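Local coordinates for protein putative oxidoreductase YfjR (Streptomyces aurantiacus, PDB 4OQZ) that acts as an S-selective imine reductase, reducing imines to amines and probably drawing the hydride from NADPH bound to a Rossmann-fold domain, at residues A18-D23 / L148-G153; D263-G268 / D276-V281. One frame throughout, in Å; residues are numbered along the deposited sequence.

Contact 1: A18-D23 / L148-G153; sequences AAAYLD and LEVITG
V150 drives a branched side chain into the hollow that A20 and Y21 form on helix 12-23, which begins within the probable dinucleotide-binding glycine motif of this Rossmann fold. Its CG1 is the bump. With V150 CG1 anti to the backbone N (chi1 175°), that methyl lies 3.8 Å from the centroid of the Y21 ring, a CH-pi contact over one face, only 19° off the ring normal. A20 forms the floor: alanine suits the place because its side chain ends at CB, 3.9 Å from V150 CG1, and so lets that methyl come within 3.6 Å of A20 C. Nearer the backbone, V150 CB comes within 3.6 Å of Y21 CE1. I151 meets the far part of the ring obliquely, its CG1 4.1 Å from Y21 CE2.

Tyrosine suits this boundary because its apolar ring packs between the helices while its hydroxyl hydrogen-bonds A147 O; an alanine here would probably open a gap beside V150 CG1 and leave that carbonyl without its hydroxyl mate. Y26 meets the Y21 ring edge-to-face, and I63 of the sheet lies against both Y21 and I151. At the tip, I151 CD1 sits 3.6 Å from Y21 OH.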
ATOM      1  N   ALA A  18      27.588  14.495  -1.715  1.00 48.24           N
ATOM      2  CA  ALA A  18      28.971  14.984  -1.595  1.00 50.74           C
ATOM      3  C   ALA A  18      29.898  14.058  -0.767  1.00 55.53           C
ATOM      4  O   ALA A  18      31.018  13.791  -1.197  1.00 57.88           O
ATOM      5  CB  ALA A  18      28.983  16.388  -1.041  1.00 53.36           C
ATOM      6  N   ALA A  19      29.425  13.542   0.376  1.00 51.77           N
ATOM      7  CA  ALA A  19      30.180  12.631   1.251  1.00 53.14           C
ATOM      8  C   ALA A  19      30.466  11.285   0.539  1.00 54.03           C
ATOM      9  O   ALA A  19      31.565  10.747   0.685  1.00 55.24           O
ATOM     10  CB  ALA A  19      29.411  12.389   2.551  1.00 53.73           C
ATOM     11  N   ALA A  20      29.489  10.764  -0.247  1.00 46.95           N
ATOM     12  CA  ALA A  20      29.651   9.556  -1.063  1.00 46.56           C
ATOM     13  C   ALA A  20      30.722   9.830  -2.144  1.00 51.48           C
ATOM     14  O   ALA A  20      31.620   9.001  -2.328  1.00 53.46           O
ATOM     15  CB  ALA A  20      28.334   9.193  -1.715  1.00 45.89           C
ATOM     16  N   TYR A  21      30.684  11.032  -2.783  1.00 44.99           N
ATOM     17  CA  TYR A  21      31.723  11.404  -3.746  1.00 47.58           C
ATOM     18  C   TYR A  21      33.106  11.520  -3.101  1.00 56.23           C
ATOM     19  O   TYR A  21      34.069  10.984  -3.645  1.00 58.70           O
ATOM     20  CB  TYR A  21      31.345  12.661  -4.557  1.00 47.27           C
ATOM     21  CG  TYR A  21      30.360  12.384  -5.667  1.00 45.08           C
ATOM     22  CD1 TYR A  21      30.733  11.662  -6.799  1.00 47.25           C
ATOM     23  CD2 TYR A  21      29.052  12.858  -5.600  1.00 44.14           C
ATOM     24  CE1 TYR A  21      29.819  11.391  -7.824  1.00 44.66           C
ATOM     25  CE2 TYR A  21      28.134  12.602  -6.619  1.00 43.91           C
ATOM     26  CZ  TYR A  21      28.517  11.854  -7.723  1.00 48.59           C
ATOM     27  OH  TYR A  21      27.608  11.605  -8.728  1.00 47.58           O
ATOM     28  N   LEU A  22      33.208  12.157  -1.914  1.00 54.97           N
ATOM     29  CA  LEU A  22      34.473  12.262  -1.190  1.00 57.05           C
ATOM     30  C   LEU A  22      34.996  10.869  -0.770  1.00 62.39           C
ATOM     31  O   LEU A  22      36.193  10.608  -0.901  1.00 65.63           O
ATOM     32  CB  LEU A  22      34.339  13.173   0.046  1.00 58.57           C
ATOM     33  CG  LEU A  22      34.102  14.668  -0.183  1.00 63.10           C
ATOM     34  CD1 LEU A  22      33.683  15.339   1.114  1.00 64.49           C
ATOM     35  CD2 LEU A  22      35.327  15.346  -0.770  1.00 66.00           C
ATOM     36  N   ASP A  23      34.093   9.975  -0.330  1.00 56.12           N
ATOM     37  CA  ASP A  23      34.419   8.591   0.074  1.00 59.13           C
ATOM     38  C   ASP A  23      35.027   7.778  -1.075  1.00 64.38           C
ATOM     39  O   ASP A  23      35.780   6.838  -0.818  1.00 65.92           O
ATOM     40  CB  ASP A  23      33.152   7.851   0.555  1.00 58.35           C
ATOM     41  CG  ASP A  23      32.658   8.172   1.955  1.00 70.80           C
ATOM     42  OD1 ASP A  23      33.468   8.675   2.775  1.00 73.33           O
ATOM     43  OD2 ASP A  23      31.469   7.867   2.249  1.00 71.61           O
ATOM     44  N   LEU A 148      26.993   8.662 -11.562  1.00 40.11           N
ATOM     45  CA  LEU A 148      25.643   8.626 -10.995  1.00 38.28           C
ATOM     46  C   LEU A 148      25.476   7.393 -10.106  1.00 41.44           C
ATOM     47  O   LEU A 148      24.669   7.435  -9.175  1.00 40.48           O
ATOM     48  CB  LEU A 148      24.578   8.647 -12.109  1.00 39.13           C
ATOM     49  CG  LEU A 148      24.705   9.780 -13.115  1.00 46.12           C
ATOM     50  CD1 LEU A 148      23.858   9.505 -14.336  1.00 47.59           C
ATOM     51  CD2 LEU A 148      24.413  11.137 -12.467  1.00 47.99           C
ATOM     52  N   GLU A 149      26.298   6.335 -10.332  1.00 38.49           N
ATOM     53  CA  GLU A 149      26.281   5.114  -9.513  1.00 38.55           C
ATOM     54  C   GLU A 149      26.830   5.389  -8.090  1.00 43.48           C
ATOM     55  O   GLU A 149      26.648   4.559  -7.180  1.00 41.77           O
ATOM     56  CB  GLU A 149      27.060   3.972 -10.177  1.00 41.59           C
ATOM     57  CG  GLU A 149      26.317   3.359 -11.354  1.00 51.92           C
ATOM     58  CD  GLU A 149      27.069   2.266 -12.087  1.00 58.78           C
ATOM     59  OE1 GLU A 149      28.301   2.135 -11.906  1.00 49.13           O
ATOM     60  OE2 GLU A 149      26.410   1.531 -12.851  1.00 45.21           O
ATOM     61  N   VAL A 150      27.474   6.559  -7.909  1.00 39.50           N
ATOM     62  CA  VAL A 150      28.000   6.978  -6.613  1.00 39.92           C
ATOM     63  C   VAL A 150      26.799   7.387  -5.759  1.00 45.02           C
ATOM     64  O   VAL A 150      26.767   7.016  -4.582  1.00 44.89           O
ATOM     65  CB  VAL A 150      29.103   8.059  -6.713  1.00 44.22           C
ATOM     66  CG1 VAL A 150      29.544   8.552  -5.332  1.00 44.47           C
ATOM     67  CG2 VAL A 150      30.301   7.539  -7.495  1.00 45.70           C
ATOM     68  N   ILE A 151      25.797   8.083  -6.363  1.00 41.25           N
ATOM     69  CA  ILE A 151      24.547   8.505  -5.704  1.00 41.39           C
ATOM     70  C   ILE A 151      23.757   7.262  -5.233  1.00 42.85           C
ATOM     71  O   ILE A 151      23.478   7.154  -4.040  1.00 42.70           O
ATOM     72  CB  ILE A 151      23.700   9.471  -6.585  1.00 45.66           C
ATOM     73  CG1 ILE A 151      24.423  10.837  -6.734  1.00 47.78           C
ATOM     74  CG2 ILE A 151      22.281   9.667  -6.016  1.00 45.11           C
ATOM     75  CD1 ILE A 151      24.071  11.574  -8.116  1.00 47.19           C
ATOM     76  N   THR A 152      23.408   6.347  -6.156  1.00 36.86           N
ATOM     77  CA  THR A 152      22.738   5.069  -5.860  1.00 35.45           C
ATOM     78  C   THR A 152      23.346   3.991  -6.762  1.00 40.86           C
ATOM     79  O   THR A 152      23.540   4.243  -7.947  1.00 41.69           O
ATOM     80  CB  THR A 152      21.217   5.154  -6.073  1.00 42.29           C
ATOM     81  OG1 THR A 152      20.945   5.545  -7.412  1.00 44.01           O
ATOM     82  CG2 THR A 152      20.516   6.075  -5.092  1.00 36.26           C
ATOM     83  N   GLY A 153      23.633   2.808  -6.208  1.00 36.40           N
ATOM     84  CA  GLY A 153      24.260   1.695  -6.931  1.00 38.65           C
ATOM     85  C   GLY A 153      23.570   1.314  -8.235  1.00 43.92           C
ATOM     86  O   GLY A 153      24.236   0.973  -9.218  1.00 42.10           O
TER

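Contact 2: D263-G268 / D276-V281; sequences DAFHRG and DSFSSV
F265 CZ meets the rim of the F278 ring at CD1 in the all-helical C-terminal domain, where the loop following helix 256-269 folds back against the helix. The path of F265 can be traced outward. From CB, chi1 of -69° sets CG anti to the carbonyl carbon and beside the backbone N. The ring then runs past V281, whose CG2 is 4.3 Å from F265 CD1. Further out, F265 CE1 reaches to 4.1 Å from F278 CD1, and at the tip F265 CZ closes to 3.9 Å from the same atom. The two side chains lie side by side and point the same way; F265 CZ sits at the edge of the F278 ring, in its plane.

D232 anchors the loop by accepting a hydrogen bond from F278 N. Nearer the end of the helix, V281 CG1 is 3.8 Å from G268 CA. G268 has a phi of 124°, where a CB would press on the R267 carbonyl O and meet V281 CG1, consistent with glycine, though that carbonyl is doubtfully placed.

W177 of the second subunit meets both phenylalanine rings, edge-to-face with F278, and V238 and M241 of helix 234-250 also pack on F265. Between the segments the contact is apolar, which implies burial of hydrocarbon, while hydrogen bonds to D232 fix the loop; together loop and helix present an aromatic surface to the partner chain.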
ATOM      1  N   ASP A 263     -15.526   6.038  -0.784  1.00 65.26           N
ATOM      2  CA  ASP A 263     -16.111   7.009  -1.728  1.00 69.39           C
ATOM      3  C   ASP A 263     -15.783   6.652  -3.169  1.00 75.15           C
ATOM      4  O   ASP A 263     -16.678   6.711  -4.003  1.00 79.17           O
ATOM      5  CB  ASP A 263     -15.666   8.456  -1.420  1.00 72.75           C
ATOM      6  CG  ASP A 263     -16.260   9.094  -0.168  1.00 84.15           C
ATOM      7  OD1 ASP A 263     -17.443   8.803   0.152  1.00 87.83           O
ATOM      8  OD2 ASP A 263     -15.567   9.933   0.455  1.00 85.42           O
ATOM      9  N   ALA A 264     -14.521   6.236  -3.449  1.00 69.10           N
ATOM     10  CA  ALA A 264     -14.082   5.820  -4.784  1.00 68.17           C
ATOM     11  C   ALA A 264     -14.751   4.523  -5.250  1.00 71.95           C
ATOM     12  O   ALA A 264     -15.031   4.399  -6.437  1.00 74.78           O
ATOM     13  CB  ALA A 264     -12.575   5.687  -4.835  1.00 64.86           C
ATOM     14  N   PHE A 265     -15.050   3.591  -4.326  1.00 64.48           N
ATOM     15  CA  PHE A 265     -15.729   2.331  -4.619  1.00 64.06           C
ATOM     16  C   PHE A 265     -17.219   2.532  -4.823  1.00 75.03           C
ATOM     17  O   PHE A 265     -17.755   1.981  -5.784  1.00 75.47           O
ATOM     18  CB  PHE A 265     -15.465   1.286  -3.534  1.00 62.78           C
ATOM     19  CG  PHE A 265     -14.049   0.750  -3.472  1.00 60.28           C
ATOM     20  CD1 PHE A 265     -13.144   0.993  -4.502  1.00 63.15           C
ATOM     21  CD2 PHE A 265     -13.636  -0.041  -2.407  1.00 59.78           C
ATOM     22  CE1 PHE A 265     -11.835   0.491  -4.441  1.00 61.07           C
ATOM     23  CE2 PHE A 265     -12.338  -0.560  -2.359  1.00 58.76           C
ATOM     24  CZ  PHE A 265     -11.446  -0.285  -3.372  1.00 56.38           C
ATOM     25  N   HIS A 266     -17.890   3.311  -3.920  1.00 76.23           N
ATOM     26  CA  HIS A 266     -19.325   3.651  -3.984  1.00 81.87           C
ATOM     27  C   HIS A 266     -19.573   4.385  -5.296  1.00 89.78           C
ATOM     28  O   HIS A 266     -20.476   4.008  -6.043  1.00 93.58           O
ATOM     29  CB  HIS A 266     -19.765   4.495  -2.773  1.00 84.67           C
ATOM     30  CG  HIS A 266     -20.970   3.948  -2.066  1.00 90.92           C
ATOM     31  ND1 HIS A 266     -22.224   3.911  -2.681  1.00 97.64           N
ATOM     32  CD2 HIS A 266     -21.087   3.464  -0.807  1.00 91.59           C
ATOM     33  CE1 HIS A 266     -23.047   3.386  -1.785  1.00 98.01           C
ATOM     34  NE2 HIS A 266     -22.409   3.096  -0.643  1.00 94.88           N
ATOM     35  N   ARG A 267     -18.726   5.393  -5.598  1.00 85.94           N
ATOM     36  CA  ARG A 267     -18.690   6.094  -6.879  1.00 89.38           C
ATOM     37  C   ARG A 267     -18.006   5.042  -7.738  1.00 93.78           C
ATOM     38  O   ARG A 267     -16.985   4.506  -7.338  1.00 92.18           O
ATOM     39  CB  ARG A 267     -17.839   7.377  -6.760  1.00 87.99           C
ATOM     40  CG  ARG A 267     -17.305   7.947  -8.066  1.00 92.11           C
ATOM     41  CD  ARG A 267     -15.795   8.076  -7.996  1.00 85.15           C
ATOM     42  NE  ARG A 267     -15.360   9.454  -7.760  1.00 86.19           N
ATOM     43  CZ  ARG A 267     -14.444  10.089  -8.488  1.00107.51           C
ATOM     44  NH1 ARG A 267     -14.123  11.347  -8.212  1.00 98.94           N
ATOM     45  NH2 ARG A 267     -13.841   9.472  -9.499  1.00 98.38           N
ATOM     46  N   GLY A 268     -18.611   4.652  -8.828  1.00 93.34           N
ATOM     47  CA  GLY A 268     -18.055   3.557  -9.606  1.00 91.20           C
ATOM     48  C   GLY A 268     -19.117   2.497  -9.743  1.00 96.63           C
ATOM     49  O   GLY A 268     -19.390   2.048 -10.853  1.00 98.97           O
ATOM     50  N   ASP A 276     -18.881  -4.755 -11.654  1.00 78.62           N
ATOM     51  CA  ASP A 276     -18.040  -5.665 -12.396  1.00 75.44           C
ATOM     52  C   ASP A 276     -16.849  -5.828 -11.412  1.00 69.30           C
ATOM     53  O   ASP A 276     -17.106  -6.031 -10.230  1.00 64.91           O
ATOM     54  CB  ASP A 276     -17.622  -5.031 -13.727  1.00 78.40           C
ATOM     55  CG  ASP A 276     -18.677  -5.185 -14.785  1.00 84.00           C
ATOM     56  OD1 ASP A 276     -19.502  -4.267 -14.920  1.00 84.75           O
ATOM     57  OD2 ASP A 276     -18.699  -6.254 -15.458  1.00 87.07           O
ATOM     58  N   SER A 277     -15.589  -5.724 -11.861  1.00 61.65           N
ATOM     59  CA  SER A 277     -14.444  -5.849 -10.959  1.00 54.84           C
ATOM     60  C   SER A 277     -14.167  -4.523 -10.288  1.00 58.35           C
ATOM     61  O   SER A 277     -14.400  -3.471 -10.886  1.00 59.55           O
ATOM     62  CB  SER A 277     -13.190  -6.302 -11.702  1.00 52.89           C
ATOM     63  OG  SER A 277     -12.064  -6.352 -10.820  1.00 53.78           O
ATOM     64  N   PHE A 278     -13.595  -4.571  -9.074  1.00 51.03           N
ATOM     65  CA  PHE A 278     -13.199  -3.354  -8.363  1.00 50.29           C
ATOM     66  C   PHE A 278     -12.135  -2.535  -9.145  1.00 56.54           C
ATOM     67  O   PHE A 278     -11.933  -1.358  -8.878  1.00 57.74           O
ATOM     68  CB  PHE A 278     -12.844  -3.659  -6.897  1.00 48.15           C
ATOM     69  CG  PHE A 278     -11.408  -4.007  -6.602  1.00 46.44           C
ATOM     70  CD1 PHE A 278     -10.649  -3.222  -5.737  1.00 46.46           C
ATOM     71  CD2 PHE A 278     -10.836  -5.166  -7.113  1.00 48.36           C
ATOM     72  CE1 PHE A 278      -9.338  -3.568  -5.429  1.00 45.21           C
ATOM     73  CE2 PHE A 278      -9.513  -5.495  -6.839  1.00 48.82           C
ATOM     74  CZ  PHE A 278      -8.774  -4.710  -5.974  1.00 45.03           C
ATOM     75  N   SER A 279     -11.533  -3.150 -10.161  1.00 54.63           N
ATOM     76  CA  SER A 279     -10.601  -2.522 -11.096  1.00 55.07           C
ATOM     77  C   SER A 279     -11.351  -1.529 -12.012  1.00 58.43           C
ATOM     78  O   SER A 279     -10.750  -0.586 -12.534  1.00 54.94           O
ATOM     79  CB  SER A 279      -9.941  -3.596 -11.953  1.00 61.96           C
ATOM     80  OG  SER A 279      -8.944  -3.042 -12.795  1.00 73.98           O
ATOM     81  N   SER A 280     -12.676  -1.738 -12.204  1.00 59.13           N
ATOM     82  CA  SER A 280     -13.483  -0.881 -13.073  1.00 62.87           C
ATOM     83  C   SER A 280     -13.395   0.610 -12.744  1.00 65.92           C
ATOM     84  O   SER A 280     -13.570   1.418 -13.640  1.00 67.50           O
ATOM     85  CB  SER A 280     -14.932  -1.354 -13.134  1.00 68.05           C
ATOM     86  OG  SER A 280     -15.715  -0.458 -13.901  1.00 89.40           O
ATOM     87  N   VAL A 281     -13.051   0.986 -11.505  1.00 60.69           N
ATOM     88  CA  VAL A 281     -12.931   2.405 -11.180  0.50 60.33           C
ATOM     89  C   VAL A 281     -11.852   3.153 -11.984  1.00 61.54           C
ATOM     90  O   VAL A 281     -11.979   4.359 -12.168  1.00 62.33           O
ATOM     91  CB  VAL A 281     -12.980   2.766  -9.677  1.00 63.21           C
ATOM     92  CG1 VAL A 281     -14.232   3.559  -9.353  1.00 66.41           C
ATOM     93  CG2 VAL A 281     -12.868   1.536  -8.786  1.00 60.67           C
TER

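How the contacts relate
The two contacts belong to different domains, on opposite sides of the chain's centre, with centres 45 Å apart and nearest atoms about 31 Å apart, and they share no helix. Both are apolar and mostly buried, but by different means. Contact 1 joins two helices distant in sequence in the nucleotide-binding domain, where a sheet strand backs them within a single chain. Contact 2 joins a helix to the loop soon after it in the C-terminal domain, and part of its cover comes from the second subunit, while R267 remains exposed. Accordingly, an aliphatic wedge against a tyrosine serves the first, and phenylalanines facing another chain's tryptophans the second.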